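Local coordinates for putative lipoprotein YcdA (Bacillus subtilis subsp. subtilis str. 168, PDB 4R4G) that is of unknown function but is probably a membrane-anchored lipoprotein, with an N-terminal Ig-like domain joined by a kinked helix to a C-terminal domain of mixed helices and strands, at residues S33-D36 and D37-V40; T87-A90 and D91-V94; D187-L190 and S191-L195; R251-D254 and K255-Y259. All coordinates share one frame; numbering follows the deposited sequence.

In the fold
The four contacts are local and come one after another along the chain, two in each domain. Contacts 1 and 2 belong to the N-terminal Ig-like domain and reach the same antiparallel sheet, where strands 39-48 and 93-102 are neighbours; their centres are about 34 Å apart. Contacts 3 and 4 lie in the C-terminal domain, centres about 20 Å apart and nearest atoms about 6 Å, and both send side chains onto helix 268-283. Contacts 2 and 4 are about 81 Å apart between centres, which conveys how elongated the molecule is. A tetraethylene glycol molecule lies about 3 Å from the Asp36 side chain and a separate one about 4 Å from that of Tyr189, both probably from the crystallisation liquor.

Contact 1: S33-D36 and D37-V40; sequences STSD and DQLV
Ser35 and Gln38 face each other across a type I beta turn, which leads from the loop after strand 16-25 into strand 39-48. Asp37 occupies the third position of the turn, next to Asp36; Asp36 OD2 and Asp37 OD2 are 6.3 Å apart, so their carboxylates stay apart. At Gln38 the turn closes: its N donates to Ser35 O at 3.1 Å. The side chain then doubles the link. With CG beside the backbone N (chi1 -79°) and the chain extended beyond it, the amide comes back alongside Ser35, and OE1 accepts from Ser35 N at 3.0 Å. That donor lies in the plane of the amide carbonyl, on a lone pair, at a C=O...N angle of 135°. Further on, Val40 turns CG2 onto Thr34 CG2 at 3.8 Å, the two side chains crossing at about a right angle. Thr34 and Val40 also rest on strand 93-102, at Val101 and Phe99 respectively. The chemistry thus pairs a reciprocal Ser35-Gln38 exchange, backbone to backbone and backbone to side chain, with a methyl contact between Thr34 and Val40; the side-chain bond probably restrains the Gln38 amide's rotation.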
loop_
_atom_site.group_PDB
_atom_site.type_symbol
_atom_site.label_atom_id
_atom_site.label_comp_id
_atom_site.label_asym_id
_atom_site.label_seq_id
_atom_site.Cartn_x
_atom_site.Cartn_y
_atom_site.Cartn_z
ATOM N N SER A 33 1.239 12.837 14.121
ATOM C CA SER A 33 0.296 13.966 14.117
ATOM C C SER A 33 -0.907 13.770 13.147
ATOM O O SER A 33 -1.880 14.525 13.247
ATOM C CB SER A 33 1.021 15.277 13.806
ATOM O OG SER A 33 1.983 15.150 12.772
ATOM N N THR A 34 -0.864 12.761 12.249
ATOM C CA THR A 34 -1.945 12.523 11.286
ATOM C C THR A 34 -2.907 11.402 11.709
ATOM O O THR A 34 -2.513 10.448 12.390
ATOM C CB THR A 34 -1.386 12.153 9.908
ATOM O OG1 THR A 34 -0.761 10.880 10.014
ATOM C CG2 THR A 34 -0.406 13.157 9.365
ATOM N N SER A 35 -4.158 11.509 11.245
ATOM C CA SER A 35 -5.205 10.514 11.407
ATOM C C SER A 35 -5.199 9.623 10.178
ATOM O O SER A 35 -4.533 9.953 9.181
ATOM C CB SER A 35 -6.556 11.185 11.599
ATOM O OG SER A 35 -6.541 11.818 12.864
ATOM N N ASP A 36 -5.904 8.478 10.242
ATOM C CA ASP A 36 -5.937 7.528 9.120
ATOM C C ASP A 36 -6.679 8.142 7.923
ATOM O O ASP A 36 -6.414 7.794 6.759
ATOM C CB ASP A 36 -6.596 6.197 9.552
ATOM C CG ASP A 36 -5.978 5.471 10.745
ATOM O OD1 ASP A 36 -4.870 5.879 11.193
ATOM O OD2 ASP A 36 -6.585 4.478 11.214
ATOM N N ASP A 37 -7.585 9.085 8.234
ATOM C CA ASP A 37 -8.412 9.785 7.267
ATOM C C ASP A 37 -7.761 11.096 6.784
ATOM O O ASP A 37 -8.320 11.776 5.915
ATOM C CB ASP A 37 -9.782 10.040 7.892
ATOM C CG ASP A 37 -10.477 8.748 8.288
ATOM O OD1 ASP A 37 -10.555 7.816 7.430
ATOM O OD2 ASP A 37 -10.915 8.647 9.457
ATOM N N GLN A 38 -6.570 11.431 7.315
ATOM C CA GLN A 38 -5.865 12.644 6.913
ATOM C C GLN A 38 -4.745 12.332 5.964
ATOM O O GLN A 38 -4.252 11.196 5.912
ATOM C CB GLN A 38 -5.324 13.419 8.118
ATOM C CG GLN A 38 -6.400 14.228 8.792
ATOM C CD GLN A 38 -5.956 14.900 10.055
ATOM O OE1 GLN A 38 -5.196 14.347 10.859
ATOM N NE2 GLN A 38 -6.469 16.101 10.285
ATOM N N LEU A 39 -4.353 13.364 5.201
ATOM C CA LEU A 39 -3.252 13.331 4.252
ATOM C C LEU A 39 -2.236 14.373 4.663
ATOM O O LEU A 39 -2.429 15.088 5.657
ATOM C CB LEU A 39 -3.750 13.582 2.817
ATOM C CG LEU A 39 -4.687 12.534 2.213
ATOM C CD1 LEU A 39 -5.139 12.957 0.834
ATOM C CD2 LEU A 39 -4.004 11.151 2.122
ATOM N N VAL A 40 -1.152 14.462 3.912
ATOM C CA VAL A 40 -0.118 15.446 4.168
ATOM C C VAL A 40 -0.008 16.265 2.905
ATOM O O VAL A 40 0.171 15.687 1.833
ATOM C CB VAL A 40 1.219 14.789 4.617
ATOM C CG1 VAL A 40 2.374 15.793 4.612
ATOM C CG2 VAL A 40 1.065 14.155 5.996
#

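Contact 2: T87-A90 and D91-V94; sequences TINA and DKSV
Lys92 runs alongside Asn89 across a type II beta turn, Asn89 to Lys92, that connects strand 86-88 to strand 93-102 in the Ig-like domain. The turn is closed by Lys92 N, which donates to Asn89 O at 2.9 Å with an N-H...O angle of 150°. Asp91, at the third position, has the positive phi (61°) expected there in this turn type.

From CB outward, the lysine follows the asparagine. CB lies against Asn89 O and also meets Ile88 CB at 3.8 Å. CG remains near the same carbonyl oxygen, while CD has moved on to Asn89 N and OD1, both at 3.4 Å. A bend at chi3 (71°) then swings the end of the chain round, carrying CE past OD1 and bringing NZ to the amide oxygen. Over this course the Asn89 and Lys92 side chains run side by side and point the same way.

Ile88 lies differently: it and Lys92 slide past each other in opposite directions. Its CD1 approaches Lys92 O, and its CG2 reaches Val94 CB at 4.2 Å, an apolar contact extended by Val57 of strand 55-57, which touches both Ile88 and Val94. Asn49 fastens the turn from outside through backbone bonds to Asp91 and Lys92, and its ND2 bonds to Ile88 O. At the far end of the lysine, NZ donates to Asn89 OD1 at 2.7 Å, in the plane of the amide carbonyl.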
loop_
_atom_site.group_PDB
_atom_site.type_symbol
_atom_site.label_atom_id
_atom_site.label_comp_id
_atom_site.label_asym_id
_atom_site.label_seq_id
_atom_site.Cartn_x
_atom_site.Cartn_y
_atom_site.Cartn_z
ATOM N N THR A 87 20.515 30.500 5.003
ATOM C CA THR A 87 20.630 31.953 4.883
ATOM C C THR A 87 20.894 32.264 3.409
ATOM O O THR A 87 21.677 31.560 2.764
ATOM C CB THR A 87 21.702 32.507 5.827
ATOM O OG1 THR A 87 21.592 31.866 7.100
ATOM C CG2 THR A 87 21.598 34.004 6.005
ATOM N N ILE A 88 20.187 33.262 2.864
ATOM C CA ILE A 88 20.309 33.657 1.460
ATOM C C ILE A 88 20.529 35.173 1.359
ATOM O O ILE A 88 19.774 35.962 1.937
ATOM C CB ILE A 88 19.122 33.169 0.568
ATOM C CG1 ILE A 88 17.737 33.447 1.197
ATOM C CG2 ILE A 88 19.297 31.702 0.193
ATOM C CD1 ILE A 88 16.611 33.567 0.225
ATOM N N ASN A 89 21.588 35.569 0.636
ATOM C CA ASN A 89 21.956 36.977 0.433
ATOM C C ASN A 89 21.117 37.555 -0.736
ATOM O O ASN A 89 20.344 36.798 -1.339
ATOM C CB ASN A 89 23.463 37.097 0.200
ATOM C CG ASN A 89 24.281 36.290 1.188
ATOM O OD1 ASN A 89 24.453 35.079 1.042
ATOM N ND2 ASN A 89 24.756 36.925 2.243
ATOM N N ALA A 90 21.217 38.881 -1.030
ATOM C CA ALA A 90 20.413 39.526 -2.084
ATOM C C ALA A 90 20.394 38.728 -3.406
ATOM O O ALA A 90 21.435 38.223 -3.835
ATOM C CB ALA A 90 20.900 40.937 -2.332
ATOM N N ASP A 91 19.167 38.588 -3.998
ATOM C CA ASP A 91 18.810 37.888 -5.239
ATOM C C ASP A 91 19.134 36.370 -5.184
ATOM O O ASP A 91 18.925 35.656 -6.178
ATOM C CB ASP A 91 19.424 38.584 -6.470
ATOM C CG ASP A 91 18.900 40.003 -6.697
ATOM O OD1 ASP A 91 18.616 40.709 -5.692
ATOM O OD2 ASP A 91 18.799 40.416 -7.870
ATOM N N LYS A 92 19.546 35.852 -3.998
ATOM C CA LYS A 92 19.797 34.406 -3.811
ATOM C C LYS A 92 18.472 33.672 -3.514
ATOM O O LYS A 92 17.578 34.260 -2.905
ATOM C CB LYS A 92 20.807 34.150 -2.681
ATOM C CG LYS A 92 22.278 34.140 -3.106
ATOM C CD LYS A 92 23.245 33.971 -1.909
ATOM C CE LYS A 92 23.242 32.593 -1.265
ATOM N NZ LYS A 92 23.994 32.573 0.021
ATOM N N SER A 93 18.346 32.396 -3.914
ATOM C CA SER A 93 17.103 31.666 -3.671
ATOM C C SER A 93 17.297 30.287 -3.070
ATOM O O SER A 93 18.185 29.530 -3.468
ATOM C CB SER A 93 16.292 31.521 -4.956
ATOM O OG SER A 93 16.031 32.781 -5.552
ATOM N N VAL A 94 16.406 29.948 -2.134
ATOM C CA VAL A 94 16.334 28.633 -1.510
ATOM C C VAL A 94 15.064 27.983 -2.044
ATOM O O VAL A 94 14.104 28.682 -2.358
ATOM C CB VAL A 94 16.401 28.699 0.044
ATOM C CG1 VAL A 94 15.154 29.338 0.649
ATOM C CG2 VAL A 94 16.662 27.326 0.650
#

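Contact 3: D187-L190 and S191-L195; sequences DGYL and SASGL
Leu190 and Leu195 cross at about a right angle where helix 174-192 ends, with Leu190 CD2 against Leu195 CB at 3.8 Å. Leu195 CD1 also approaches Tyr189 CE2 at 4.3 Å, obliquely to the ring, so one leucine bridges two residues of the last turn. The same leucine and the tyrosine both rest on Leu276 of helix 268-283, while Leu190 packs on Tyr199 and Ala200.

Ser193 faces Tyr189 in a polar fashion. Its OG sits between the backbone N and the carbonyl carbon (chi1 65°), which directs it back to Tyr189 O at 3.0 Å. This hydroxyl comes from above the carbonyl plane, whereas Ser193 N, also 3.0 Å from Tyr189 O, is tilted only 16° from it; two donors therefore grip one oxygen. The hydroxyl additionally lies 3.7 Å from Tyr189 CE2, oblique to the ring.

Beyond Ser193 the chain leaves the helix through Gly194, whose positive phi (45°) is readily adopted by glycine. Leu195 N then returns to Leu190 O at 2.9 Å, and Gly194 N bonds to Ser191 O at 3.2 Å. This bond pair, with Gly194 as C-prime residue, is a Schellman motif ending the helix.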
loop_
_atom_site.group_PDB
_atom_site.type_symbol
_atom_site.label_atom_id
_atom_site.label_comp_id
_atom_site.label_asym_id
_atom_site.label_seq_id
_atom_site.Cartn_x
_atom_site.Cartn_y
_atom_site.Cartn_z
ATOM N N ASP A 187 4.689 -28.432 -3.967
ATOM C CA ASP A 187 5.901 -28.977 -3.363
ATOM C C ASP A 187 5.854 -28.820 -1.840
ATOM O O ASP A 187 6.206 -29.750 -1.110
ATOM C CB ASP A 187 7.149 -28.288 -3.958
ATOM C CG ASP A 187 7.518 -28.692 -5.389
ATOM O OD1 ASP A 187 6.679 -29.346 -6.072
ATOM O OD2 ASP A 187 8.638 -28.347 -5.831
ATOM N N GLY A 188 5.371 -27.668 -1.391
ATOM C CA GLY A 188 5.215 -27.347 0.021
ATOM C C GLY A 188 4.118 -28.147 0.685
ATOM O O GLY A 188 4.240 -28.489 1.862
ATOM N N TYR A 189 3.042 -28.457 -0.071
ATOM C CA TYR A 189 1.911 -29.252 0.411
ATOM C C TYR A 189 2.382 -30.684 0.705
ATOM O O TYR A 189 2.126 -31.196 1.797
ATOM C CB TYR A 189 0.726 -29.242 -0.594
ATOM C CG TYR A 189 -0.422 -30.128 -0.156
ATOM C CD1 TYR A 189 -1.411 -29.652 0.702
ATOM C CD2 TYR A 189 -0.486 -31.466 -0.543
ATOM C CE1 TYR A 189 -2.438 -30.481 1.156
ATOM C CE2 TYR A 189 -1.500 -32.307 -0.083
ATOM C CZ TYR A 189 -2.478 -31.809 0.761
ATOM O OH TYR A 189 -3.481 -32.635 1.206
ATOM N N LEU A 190 3.063 -31.316 -0.274
ATOM C CA LEU A 190 3.585 -32.681 -0.192
ATOM C C LEU A 190 4.505 -32.885 1.001
ATOM O O LEU A 190 4.387 -33.900 1.691
ATOM C CB LEU A 190 4.350 -33.044 -1.466
ATOM C CG LEU A 190 3.544 -33.228 -2.728
ATOM C CD1 LEU A 190 4.455 -33.516 -3.880
ATOM C CD2 LEU A 190 2.521 -34.345 -2.578
ATOM N N SER A 191 5.422 -31.928 1.235
ATOM C CA SER A 191 6.369 -31.980 2.341
ATOM C C SER A 191 5.640 -31.850 3.681
ATOM O O SER A 191 5.902 -32.652 4.581
ATOM C CB SER A 191 7.436 -30.901 2.189
ATOM O OG SER A 191 8.323 -31.234 1.132
ATOM N N ALA A 192 4.682 -30.893 3.785
ATOM C CA ALA A 192 3.876 -30.639 4.989
ATOM C C ALA A 192 2.969 -31.831 5.355
ATOM O O ALA A 192 2.625 -31.987 6.532
ATOM C CB ALA A 192 3.031 -29.386 4.808
ATOM N N SER A 193 2.589 -32.663 4.360
ATOM C CA SER A 193 1.743 -33.838 4.576
ATOM C C SER A 193 2.523 -35.161 4.333
ATOM O O SER A 193 1.913 -36.214 4.127
ATOM C CB SER A 193 0.499 -33.762 3.695
ATOM O OG SER A 193 0.834 -33.818 2.320
ATOM N N GLY A 194 3.855 -35.077 4.372
ATOM C CA GLY A 194 4.788 -36.191 4.211
ATOM C C GLY A 194 4.526 -37.178 3.090
ATOM O O GLY A 194 4.863 -38.358 3.226
ATOM N N LEU A 195 3.930 -36.712 1.978
ATOM C CA LEU A 195 3.628 -37.555 0.819
ATOM C C LEU A 195 4.810 -37.620 -0.135
ATOM O O LEU A 195 5.671 -36.737 -0.094
ATOM C CB LEU A 195 2.397 -37.036 0.065
ATOM C CG LEU A 195 1.046 -37.231 0.721
ATOM C CD1 LEU A 195 0.021 -36.364 0.059
ATOM C CD2 LEU A 195 0.602 -38.679 0.655
#

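Contact 4: R251-D254 and K255-Y259; sequences RIED and KVKDY
Glu253 and Lys257, one turn apart on helix 248-260, lie side by side and point the same way. Glu253 has CG anti to the backbone N (chi1 -176°) and an extended chain, while Lys257 starts with CG beside its own N (chi1 -76°) and is extended from there. These different first torsions bring the two chains together: Glu253 CG meets Lys257 CE at 3.7 Å, and Lys257 NZ reaches Glu253 OE2 at 2.7 Å in a hydrogen-bonded salt bridge on the anti lone pair of that oxygen. Asp254 OD1 lies 4.3 Å from the same Lys257 NZ, too far for a salt bridge, though the opposite charges may still attract.

Elsewhere on the helix an aliphatic pair forms. Ile252 CG2 touches Val256 CG2 at 3.9 Å, the side chains crossing obliquely, and Val256 N donates to Ile252 O at 2.7 Å in the same turn. Ile252 also packs on Tyr279 of helix 268-283, and Lys255, its chain bent, touches Tyr274 and Glu282 there.

The chemistry is therefore divided round the helix: an exposed i to i+4 ion pair, probably favouring the helical turn it spans, and an aliphatic pair whose isoleucine packs against the neighbouring helix.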
loop_
_atom_site.group_PDB
_atom_site.type_symbol
_atom_site.label_atom_id
_atom_site.label_comp_id
_atom_site.label_asym_id
_atom_site.label_seq_id
_atom_site.Cartn_x
_atom_site.Cartn_y
_atom_site.Cartn_z
ATOM N N ARG A 251 -13.607 -33.254 8.210
ATOM C CA ARG A 251 -14.365 -33.440 6.973
ATOM C C ARG A 251 -13.738 -34.489 6.095
ATOM O O ARG A 251 -14.461 -35.318 5.539
ATOM C CB ARG A 251 -14.471 -32.135 6.196
ATOM C CG ARG A 251 -15.205 -31.062 6.945
ATOM C CD ARG A 251 -15.175 -29.807 6.129
ATOM N NE ARG A 251 -16.491 -29.543 5.574
ATOM C CZ ARG A 251 -17.265 -28.561 5.989
ATOM N NH1 ARG A 251 -16.848 -27.732 6.934
ATOM N NH2 ARG A 251 -18.466 -28.394 5.465
ATOM N N ILE A 252 -12.395 -34.465 5.963
ATOM C CA ILE A 252 -11.708 -35.460 5.147
ATOM C C ILE A 252 -11.729 -36.777 5.912
ATOM O O ILE A 252 -12.147 -37.784 5.344
ATOM C CB ILE A 252 -10.298 -35.010 4.690
ATOM C CG1 ILE A 252 -10.420 -33.833 3.695
ATOM C CG2 ILE A 252 -9.542 -36.163 4.030
ATOM C CD1 ILE A 252 -9.348 -32.861 3.800
ATOM N N GLU A 253 -11.394 -36.746 7.220
ATOM C CA GLU A 253 -11.446 -37.915 8.113
ATOM C C GLU A 253 -12.815 -38.618 7.969
ATOM O O GLU A 253 -12.843 -39.834 7.785
ATOM C CB GLU A 253 -11.178 -37.481 9.583
ATOM C CG GLU A 253 -11.115 -38.598 10.633
ATOM C CD GLU A 253 -11.294 -38.137 12.076
ATOM O OE1 GLU A 253 -10.515 -37.269 12.535
ATOM O OE2 GLU A 253 -12.224 -38.640 12.748
ATOM N N ASP A 254 -13.928 -37.841 7.962
ATOM C CA ASP A 254 -15.293 -38.365 7.844
ATOM C C ASP A 254 -15.587 -38.869 6.423
ATOM O O ASP A 254 -16.292 -39.855 6.279
ATOM C CB ASP A 254 -16.362 -37.331 8.295
ATOM C CG ASP A 254 -16.280 -36.850 9.752
ATOM O OD1 ASP A 254 -15.972 -37.674 10.647
ATOM O OD2 ASP A 254 -16.556 -35.662 10.000
ATOM N N LYS A 255 -15.035 -38.238 5.392
ATOM C CA LYS A 255 -15.272 -38.680 4.017
ATOM C C LYS A 255 -14.469 -39.955 3.714
ATOM O O LYS A 255 -14.926 -40.818 2.947
ATOM C CB LYS A 255 -14.942 -37.556 3.023
ATOM C CG LYS A 255 -16.152 -36.701 2.633
ATOM C CD LYS A 255 -16.741 -37.207 1.325
ATOM C CE LYS A 255 -17.668 -36.243 0.631
ATOM N NZ LYS A 255 -18.022 -36.726 -0.739
ATOM N N VAL A 256 -13.279 -40.065 4.355
ATOM C CA VAL A 256 -12.345 -41.193 4.262
ATOM C C VAL A 256 -13.003 -42.391 4.933
ATOM O O VAL A 256 -12.993 -43.471 4.350
ATOM C CB VAL A 256 -10.941 -40.855 4.865
ATOM C CG1 VAL A 256 -10.142 -42.111 5.220
ATOM C CG2 VAL A 256 -10.135 -39.972 3.921
ATOM N N LYS A 257 -13.586 -42.192 6.146
ATOM C CA LYS A 257 -14.296 -43.243 6.891
ATOM C C LYS A 257 -15.486 -43.750 6.067
ATOM O O LYS A 257 -15.664 -44.959 5.942
ATOM C CB LYS A 257 -14.766 -42.745 8.269
ATOM C CG LYS A 257 -13.670 -42.634 9.328
ATOM C CD LYS A 257 -14.251 -42.145 10.651
ATOM C CE LYS A 257 -13.216 -41.552 11.575
ATOM N NZ LYS A 257 -13.848 -40.830 12.712
ATOM N N ASP A 258 -16.242 -42.820 5.444
ATOM C CA ASP A 258 -17.394 -43.083 4.574
ATOM C C ASP A 258 -16.996 -43.933 3.349
ATOM O O ASP A 258 -17.866 -44.580 2.777
ATOM C CB ASP A 258 -18.029 -41.751 4.119
ATOM C CG ASP A 258 -19.482 -41.856 3.697
ATOM O OD1 ASP A 258 -19.752 -42.463 2.636
ATOM O OD2 ASP A 258 -20.345 -41.300 4.404
ATOM N N TYR A 259 -15.684 -43.931 2.968
ATOM C CA TYR A 259 -15.055 -44.695 1.868
ATOM C C TYR A 259 -14.572 -46.094 2.344
ATOM O O TYR A 259 -14.399 -47.000 1.519
ATOM C CB TYR A 259 -13.885 -43.886 1.292
ATOM C CG TYR A 259 -13.005 -44.593 0.283
ATOM C CD1 TYR A 259 -13.415 -44.756 -1.038
ATOM C CD2 TYR A 259 -11.722 -45.015 0.623
ATOM C CE1 TYR A 259 -12.591 -45.364 -1.982
ATOM C CE2 TYR A 259 -10.885 -45.618 -0.315
ATOM C CZ TYR A 259 -11.322 -45.788 -1.619
ATOM O OH TYR A 259 -10.497 -46.373 -2.552
#